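PDB 6K40: alkyl hydroperoxide reductase AhpD from Deinococcus radiodurans R1, which probably acts as a peroxiredoxin-type peroxidase of the AhpD family, reducing peroxides in the defence against oxidative stress. Local coordinates for residues E27-L32 and A49-G54; S34-E37 and V43-V46; A149-L154 and E162-A167. All coordinates share one frame; numbering follows the deposited sequence.

Interaction 1: E27-L32 and A49-G54; sequences EGVKKL and AQALNG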
loop_
_atom_site.group_PDB
_atom_site.type_symbol
_atom_site.label_atom_id
_atom_site.label_comp_id
_atom_site.label_asym_id
_atom_site.label_seq_id
_atom_site.Cartn_x
_atom_site.Cartn_y
_atom_site.Cartn_z
ATOM N N GLU A 27 -13.521 -29.827 -14.829
ATOM C CA GLU A 27 -14.511 -29.218 -15.716
ATOM C C GLU A 27 -15.375 -28.177 -15.010
ATOM O O GLU A 27 -15.971 -27.319 -15.678
ATOM C CB GLU A 27 -15.399 -30.299 -16.335
ATOM C CG GLU A 27 -14.650 -31.312 -17.198
ATOM C CD GLU A 27 -14.088 -30.718 -18.482
ATOM O OE1 GLU A 27 -14.648 -29.717 -18.979
ATOM O OE2 GLU A 27 -13.091 -31.264 -19.002
ATOM N N GLY A 28 -15.333 -28.127 -13.682
ATOM C CA GLY A 28 -16.087 -27.114 -12.974
ATOM C C GLY A 28 -15.213 -25.890 -12.850
ATOM O O GLY A 28 -15.701 -24.755 -12.861
ATOM N N VAL A 29 -13.899 -26.119 -12.805
ATOM C CA VAL A 29 -12.955 -25.014 -12.923
ATOM C C VAL A 29 -13.107 -24.341 -14.282
ATOM O O VAL A 29 -13.098 -23.110 -14.384
ATOM C CB VAL A 29 -11.516 -25.507 -12.689
ATOM C CG1 VAL A 29 -10.528 -24.397 -12.986
ATOM C CG2 VAL A 29 -11.353 -26.000 -11.262
ATOM N N LYS A 30 -13.251 -25.134 -15.346
ATOM C CA LYS A 30 -13.446 -24.552 -16.672
ATOM C C LYS A 30 -14.787 -23.834 -16.774
ATOM O O LYS A 30 -14.886 -22.781 -17.421
ATOM C CB LYS A 30 -13.325 -25.635 -17.745
ATOM C CG LYS A 30 -11.894 -26.058 -18.031
ATOM C CD LYS A 30 -11.802 -27.543 -18.332
ATOM C CE LYS A 30 -11.908 -27.816 -19.822
ATOM N NZ LYS A 30 -11.549 -29.225 -20.144
ATOM N N LYS A 31 -15.828 -24.367 -16.127
ATOM C CA LYS A 31 -17.109 -23.667 -16.154
ATOM C C LYS A 31 -17.017 -22.334 -15.417
ATOM O O LYS A 31 -17.577 -21.323 -15.866
ATOM C CB LYS A 31 -18.203 -24.545 -15.544
ATOM C CG LYS A 31 -19.583 -23.906 -15.561
ATOM C CD LYS A 31 -20.655 -24.864 -15.059
ATOM C CE LYS A 31 -20.726 -24.877 -13.538
ATOM N NZ LYS A 31 -19.777 -25.856 -12.938
ATOM N N LEU A 32 -16.261 -22.297 -14.316
ATOM C CA LEU A 32 -16.064 -21.037 -13.606
ATOM C C LEU A 32 -15.218 -20.069 -14.424
ATOM O O LEU A 32 -15.467 -18.861 -14.409
ATOM C CB LEU A 32 -15.421 -21.293 -12.244
ATOM C CG LEU A 32 -15.121 -20.041 -11.419
ATOM C CD1 LEU A 32 -16.410 -19.313 -11.059
ATOM C CD2 LEU A 32 -14.321 -20.390 -10.172
ATOM N N ALA A 49 -4.515 -20.267 -10.861
ATOM C CA ALA A 49 -3.398 -20.768 -10.070
ATOM C C ALA A 49 -3.866 -21.700 -8.958
ATOM O O ALA A 49 -3.362 -22.823 -8.827
ATOM C CB ALA A 49 -2.605 -19.595 -9.496
ATOM N N GLN A 50 -4.824 -21.256 -8.140
ATOM C CA GLN A 50 -5.243 -22.056 -6.997
ATOM C C GLN A 50 -6.058 -23.280 -7.393
ATOM O O GLN A 50 -6.270 -24.159 -6.552
ATOM C CB GLN A 50 -6.052 -21.191 -6.034
ATOM C CG GLN A 50 -5.976 -21.632 -4.589
ATOM C CD GLN A 50 -6.658 -20.653 -3.660
ATOM O OE1 GLN A 50 -6.374 -19.454 -3.688
ATOM N NE2 GLN A 50 -7.565 -21.154 -2.831
ATOM N N ALA A 51 -6.508 -23.365 -8.642
ATOM C CA ALA A 51 -7.383 -24.446 -9.074
ATOM C C ALA A 51 -6.632 -25.728 -9.411
ATOM O O ALA A 51 -7.243 -26.647 -9.966
ATOM C CB ALA A 51 -8.212 -24.002 -10.281
ATOM N N LEU A 52 -5.338 -25.813 -9.094
ATOM C CA LEU A 52 -4.590 -27.036 -9.371
ATOM C C LEU A 52 -5.211 -28.231 -8.658
ATOM O O LEU A 52 -5.221 -29.345 -9.194
ATOM C CB LEU A 52 -3.129 -26.859 -8.960
ATOM C CG LEU A 52 -2.190 -28.045 -9.197
ATOM C CD1 LEU A 52 -1.927 -28.235 -10.683
ATOM C CD2 LEU A 52 -0.885 -27.862 -8.435
ATOM N N ASN A 53 -5.729 -28.021 -7.446
ATOM C CA ASN A 53 -6.520 -29.020 -6.725
ATOM C C ASN A 53 -7.991 -28.652 -6.905
ATOM O O ASN A 53 -8.524 -27.811 -6.176
ATOM C CB ASN A 53 -6.124 -29.072 -5.253
ATOM C CG ASN A 53 -4.716 -29.595 -5.047
ATOM O OD1 ASN A 53 -4.070 -30.044 -5.992
ATOM N ND2 ASN A 53 -4.232 -29.537 -3.811
ATOM N N GLY A 54 -8.643 -29.289 -7.877
ATOM C CA GLY A 54 -9.975 -28.917 -8.328
ATOM C C GLY A 54 -11.078 -28.819 -7.290
ATOM O O GLY A 54 -11.679 -27.751 -7.122
#
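Val-29, on the first helix, meets Ala-51 in the loop that leads to helix 54-69, and both residues are buried. The valine can be followed outward from its backbone. Its CB already faces the loop but stands 4.4 Å from Ala-51 CB, so the touching is left to the two methyls. CG1, anti to the backbone N (chi1 173°), comes closest, 3.6 Å from Ala-51 CB. CG2 branches off beside the backbone N and reaches the same carbon at 3.8 Å; the alanine methyl thus faces the fork of the valine rather than a single tip. CG2 also extends to the start of the next helix, where it lies 4.4 Å from Gly-54 CA. Gly-54 has no side chain to hold the two backbones further apart, and its CA lies 6.7 Å from that of Val-29.

In this all-helical, AhpD-like fold, the contact sets the first turn of helix 27-40 against the link between the short helix 45-49 and helix 54-69. Ala-51 also touches Phe-57 of the latter helix, and Leu-32, one turn beyond Val-29, packs on Phe-57 and Trp-61. A branched residue suits the helix side because it offers two methyls without a long, flexible chain; alanine suits the loop because its one methyl fits against them.

No hydrogen bond crosses between the segments. Polar groups of 27-32 are instead occupied locally: Lys-30 NZ makes a salt bridge of 2.8 Å with Glu-27 OE2, arriving on the syn side but 34° out of the carboxylate plane. The same NZ also bonds to Glu-22 O. On the loop, Asn-53 holds the N-cap position of helix 54-69 without a capping bond from its side chain; its ND2 turns to Gln-56 OE1.

Interaction 2: S34-E37 and V43-V46; sequences SKAE and VPNV
Ala-36 CB rests 3.8 Å from Pro-44 CD, the ring carbon next to the proline nitrogen, and 4.3 Å from Val-43 CA. Beside this, Glu-37 CB meets Val-43 CG2 at 3.9 Å. It is the methylene root of the glutamate that packs. CG leaves anti to the backbone N (chi1 171°), carrying the rest of the chain clear of 43-46.

The contact closes the turn leading from helix 27-40 into short helix 45-49 of this all-helical, AhpD-like fold. Alanine suits the helix here because its small methyl lets helix 27-40 come close to the returning chain; the CA atoms of Ala-36 and Val-43 are 5.4 Å apart. Proline offers a compact apolar ring and no backbone N-H in need of a partner.

Further out, Asn-189 positions the 43-46 backbone from two places, through ND2 to Val-43 O and OD1 to Asn-45 N. Tyr-94, from helix 93-107, touches Pro-44, and its OH is hydrogen-bonded to Val-46 N. Ala-36 in turn packs on Phe-47. Since no hydrogen bond joins the two segments, their contact is purely apolar and imposes little direction, and the position of the turn probably owes much to the polar bonds of its outer shell.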
loop_
_atom_site.group_PDB
_atom_site.type_symbol
_atom_site.label_atom_id
_atom_site.label_comp_id
_atom_site.label_asym_id
_atom_site.label_seq_id
_atom_site.Cartn_x
_atom_site.Cartn_y
_atom_site.Cartn_z
ATOM N N SER A 34 -15.220 -19.849 -17.693
ATOM C CA SER A 34 -16.098 -19.301 -18.723
ATOM C C SER A 34 -17.080 -18.298 -18.129
ATOM O O SER A 34 -17.379 -17.271 -18.750
ATOM C CB SER A 34 -16.840 -20.422 -19.442
ATOM O OG SER A 34 -15.987 -21.074 -20.362
ATOM N N LYS A 35 -17.561 -18.557 -16.910
ATOM C CA LYS A 35 -18.489 -17.616 -16.289
ATOM C C LYS A 35 -17.783 -16.315 -15.920
ATOM O O LYS A 35 -18.329 -15.220 -16.127
ATOM C CB LYS A 35 -19.110 -18.265 -15.057
ATOM C CG LYS A 35 -20.113 -17.417 -14.289
ATOM C CD LYS A 35 -20.460 -18.097 -12.963
ATOM C CE LYS A 35 -20.867 -17.107 -11.878
ATOM N NZ LYS A 35 -22.120 -16.374 -12.215
ATOM N N ALA A 36 -16.540 -16.413 -15.441
ATOM C CA ALA A 36 -15.783 -15.222 -15.079
ATOM C C ALA A 36 -15.510 -14.371 -16.306
ATOM O O ALA A 36 -15.595 -13.139 -16.252
ATOM C CB ALA A 36 -14.471 -15.620 -14.407
ATOM N N GLU A 37 -15.171 -15.025 -17.420
ATOM C CA GLU A 37 -14.911 -14.298 -18.657
ATOM C C GLU A 37 -16.184 -13.707 -19.261
ATOM O O GLU A 37 -16.159 -12.590 -19.801
ATOM C CB GLU A 37 -14.101 -15.177 -19.585
ATOM C CG GLU A 37 -13.910 -14.673 -20.970
ATOM C CD GLU A 37 -13.049 -13.446 -20.975
ATOM O OE1 GLU A 37 -11.801 -13.494 -21.092
ATOM O OE2 GLU A 37 -13.711 -12.391 -21.031
ATOM N N VAL A 43 -10.349 -13.719 -16.762
ATOM C CA VAL A 43 -10.431 -14.743 -15.726
ATOM C C VAL A 43 -9.433 -14.376 -14.631
ATOM O O VAL A 43 -8.230 -14.294 -14.907
ATOM C CB VAL A 43 -10.149 -16.150 -16.278
ATOM C CG1 VAL A 43 -10.253 -17.186 -15.165
ATOM C CG2 VAL A 43 -11.117 -16.493 -17.400
ATOM N N PRO A 44 -9.880 -14.138 -13.399
ATOM C CA PRO A 44 -8.940 -13.844 -12.310
ATOM C C PRO A 44 -7.847 -14.896 -12.204
ATOM O O PRO A 44 -8.111 -16.100 -12.233
ATOM C CB PRO A 44 -9.837 -13.838 -11.069
ATOM C CG PRO A 44 -11.173 -13.422 -11.589
ATOM C CD PRO A 44 -11.283 -14.023 -12.967
ATOM N N ASN A 45 -6.601 -14.427 -12.086
ATOM C CA ASN A 45 -5.458 -15.333 -12.076
ATOM C C ASN A 45 -5.496 -16.306 -10.905
ATOM O O ASN A 45 -4.896 -17.384 -10.993
ATOM C CB ASN A 45 -4.152 -14.535 -12.055
ATOM C CG ASN A 45 -3.820 -13.923 -13.405
ATOM O OD1 ASN A 45 -4.249 -14.420 -14.448
ATOM N ND2 ASN A 45 -3.049 -12.839 -13.390
ATOM N N VAL A 46 -6.178 -15.956 -9.812
ATOM C CA VAL A 46 -6.324 -16.907 -8.714
ATOM C C VAL A 46 -7.137 -18.113 -9.170
ATOM O O VAL A 46 -6.844 -19.255 -8.792
ATOM C CB VAL A 46 -6.944 -16.226 -7.478
ATOM C CG1 VAL A 46 -8.360 -15.726 -7.767
ATOM C CG2 VAL A 46 -6.936 -17.183 -6.293
#

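Interaction 3: A149-L154 and E162-A167; sequences ADLAPL and EAILEA
No flat group comes between Leu-151, Leu-154 and Ile-164, which meet through aliphatic carbons alone. The aromatic residue next to them is Tyr-135, on helix 127-141, whose side chain both leucines touch; the carboxylates of Asp-150 and Glu-166 are bonded elsewhere. The motif is a pair of consecutive helices, the short 151-156 and the long 161-184, joined by a brief turn within an all-helical, AhpD-like fold.

Ile-164 is the residue through which the long helix makes this contact, and its two branches divide the work. With chi1 at -71°, CG1 stands anti to the carbonyl carbon, which leaves CG2 anti to the backbone N; CG2 meets Leu-151 CD2 at 3.9 Å. The other branch runs out extended through CG1, so that CD1 reaches Leu-154 CB at 4.2 Å. The isoleucine therefore engages residues three apart, one turn along the short helix. A side chain branched at CB suits this place, since it covers two neighbours at once.

The leucines approach differently. Leu-154 has its CB directed at the long helix and is touched near its root, and its CA is 7.3 Å from that of Ile-164. Leu-151 does not start out in that direction; its far end swings in, and its chain runs aslant to that of Ile-164.

Polar groups of both segments are engaged away from the contact. Asp-150 OD2 forms a salt bridge with Lys-138 NZ and also accepts from Thr-147 N. On the long helix, Glu-166 uses both carboxylate oxygens, OE2 for Gly-73 N and OE1 for Leu-74 N, tying this helix to the loop before helix 76-90. Within the short helix the leucine ends also draw together, with Leu-154 CD1 4.2 Å from Leu-151 CD2.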
loop_
_atom_site.group_PDB
_atom_site.type_symbol
_atom_site.label_atom_id
_atom_site.label_comp_id
_atom_site.label_asym_id
_atom_site.label_seq_id
_atom_site.Cartn_x
_atom_site.Cartn_y
_atom_site.Cartn_z
ATOM N N ALA A 149 -13.921 -7.801 25.404
ATOM C CA ALA A 149 -14.027 -6.343 25.422
ATOM C C ALA A 149 -13.761 -5.736 24.050
ATOM O O ALA A 149 -14.278 -4.653 23.740
ATOM C CB ALA A 149 -13.063 -5.762 26.459
ATOM N N ASP A 150 -12.963 -6.412 23.219
ATOM C CA ASP A 150 -12.691 -5.924 21.872
ATOM C C ASP A 150 -13.951 -5.831 21.021
ATOM O O ASP A 150 -13.949 -5.123 20.008
ATOM C CB ASP A 150 -11.667 -6.826 21.180
ATOM C CG ASP A 150 -10.301 -6.762 21.832
ATOM O OD1 ASP A 150 -9.897 -5.665 22.268
ATOM O OD2 ASP A 150 -9.629 -7.810 21.904
ATOM N N LEU A 151 -15.023 -6.530 21.395
ATOM C CA LEU A 151 -16.266 -6.413 20.644
ATOM C C LEU A 151 -17.040 -5.149 20.991
ATOM O O LEU A 151 -17.943 -4.766 20.237
ATOM C CB LEU A 151 -17.156 -7.634 20.887
ATOM C CG LEU A 151 -16.588 -9.003 20.513
ATOM C CD1 LEU A 151 -17.615 -10.091 20.798
ATOM C CD2 LEU A 151 -16.133 -9.045 19.055
ATOM N N ALA A 152 -16.699 -4.490 22.101
ATOM C CA ALA A 152 -17.471 -3.332 22.550
ATOM C C ALA A 152 -17.552 -2.216 21.513
ATOM O O ALA A 152 -18.662 -1.705 21.284
ATOM C CB ALA A 152 -16.906 -2.823 23.879
ATOM N N PRO A 153 -16.459 -1.780 20.865
ATOM C CA PRO A 153 -16.617 -0.742 19.827
ATOM C C PRO A 153 -17.505 -1.180 18.676
ATOM O O PRO A 153 -18.334 -0.392 18.200
ATOM C CB PRO A 153 -15.174 -0.485 19.371
ATOM C CG PRO A 153 -14.327 -0.936 20.515
ATOM C CD PRO A 153 -15.039 -2.121 21.072
ATOM N N LEU A 154 -17.360 -2.429 18.224
ATOM C CA LEU A 154 -18.190 -2.934 17.135
ATOM C C LEU A 154 -19.669 -2.838 17.486
ATOM O O LEU A 154 -20.486 -2.407 16.662
ATOM C CB LEU A 154 -17.802 -4.376 16.807
ATOM C CG LEU A 154 -16.343 -4.609 16.398
ATOM C CD1 LEU A 154 -16.092 -6.081 16.082
ATOM C CD2 LEU A 154 -15.956 -3.731 15.213
ATOM N N GLU A 162 -24.697 -11.220 14.215
ATOM C CA GLU A 162 -24.506 -11.824 12.900
ATOM C C GLU A 162 -23.493 -11.036 12.076
ATOM O O GLU A 162 -22.620 -11.619 11.421
ATOM C CB GLU A 162 -25.850 -11.922 12.176
ATOM C CG GLU A 162 -26.793 -12.979 12.754
ATOM C CD GLU A 162 -27.538 -12.505 13.996
ATOM O OE1 GLU A 162 -27.555 -11.283 14.258
ATOM O OE2 GLU A 162 -28.108 -13.355 14.713
ATOM N N ALA A 163 -23.587 -9.704 12.105
ATOM C CA ALA A 163 -22.620 -8.879 11.390
ATOM C C ALA A 163 -21.227 -9.012 11.992
ATOM O O ALA A 163 -20.226 -8.980 11.269
ATOM C CB ALA A 163 -23.070 -7.419 11.392
ATOM N N ILE A 164 -21.138 -9.165 13.315
ATOM C CA ILE A 164 -19.836 -9.345 13.950
ATOM C C ILE A 164 -19.217 -10.673 13.531
ATOM O O ILE A 164 -18.019 -10.748 13.229
ATOM C CB ILE A 164 -19.973 -9.234 15.479
ATOM C CG1 ILE A 164 -20.249 -7.781 15.882
ATOM C CG2 ILE A 164 -18.725 -9.762 16.169
ATOM C CD1 ILE A 164 -20.479 -7.587 17.368
ATOM N N LEU A 165 -20.018 -11.741 13.509
ATOM C CA LEU A 165 -19.530 -13.031 13.034
ATOM C C LEU A 165 -19.069 -12.939 11.585
ATOM O O LEU A 165 -18.020 -13.484 11.222
ATOM C CB LEU A 165 -20.619 -14.091 13.195
ATOM C CG LEU A 165 -20.388 -15.482 12.598
ATOM C CD1 LEU A 165 -19.055 -16.060 13.050
ATOM C CD2 LEU A 165 -21.533 -16.418 12.967
ATOM N N GLU A 166 -19.833 -12.228 10.747
ATOM C CA GLU A 166 -19.442 -12.063 9.351
ATOM C C GLU A 166 -18.128 -11.299 9.227
ATOM O O GLU A 166 -17.263 -11.666 8.425
ATOM C CB GLU A 166 -20.552 -11.347 8.583
ATOM C CG GLU A 166 -20.338 -11.288 7.075
ATOM C CD GLU A 166 -21.607 -10.932 6.315
ATOM O OE1 GLU A 166 -21.579 -9.967 5.520
ATOM O OE2 GLU A 166 -22.635 -11.618 6.515
ATOM N N ALA A 167 -17.958 -10.234 10.016
ATOM C CA ALA A 167 -16.731 -9.445 9.950
ATOM C C ALA A 167 -15.528 -10.254 10.418
ATOM O O ALA A 167 -14.449 -10.182 9.816
ATOM C CB ALA A 167 -16.878 -8.173 10.783
#

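Overall arrangement
Interactions 1 and 2 are neighbours, their centres 10 Å apart, and both use helix 27-40. Interaction 2 is nested within the chain loop that interaction 1 closes, so successive parts of one helix receive the chain as it turns back. Interaction 3 closes separately, later in the sequence and on the opposite side of the chain's centre, 34 Å from interaction 1 and 33 Å from interaction 2 between centres; its nearest atoms are about 18 and 19 Å away. Interaction 2 probably borders the active site: its neighbour Tyr-94 lies within a Cys-Val-Tyr-Cys sequence, matching the CXXC motif that carries the redox chemistry in AhpD relatives.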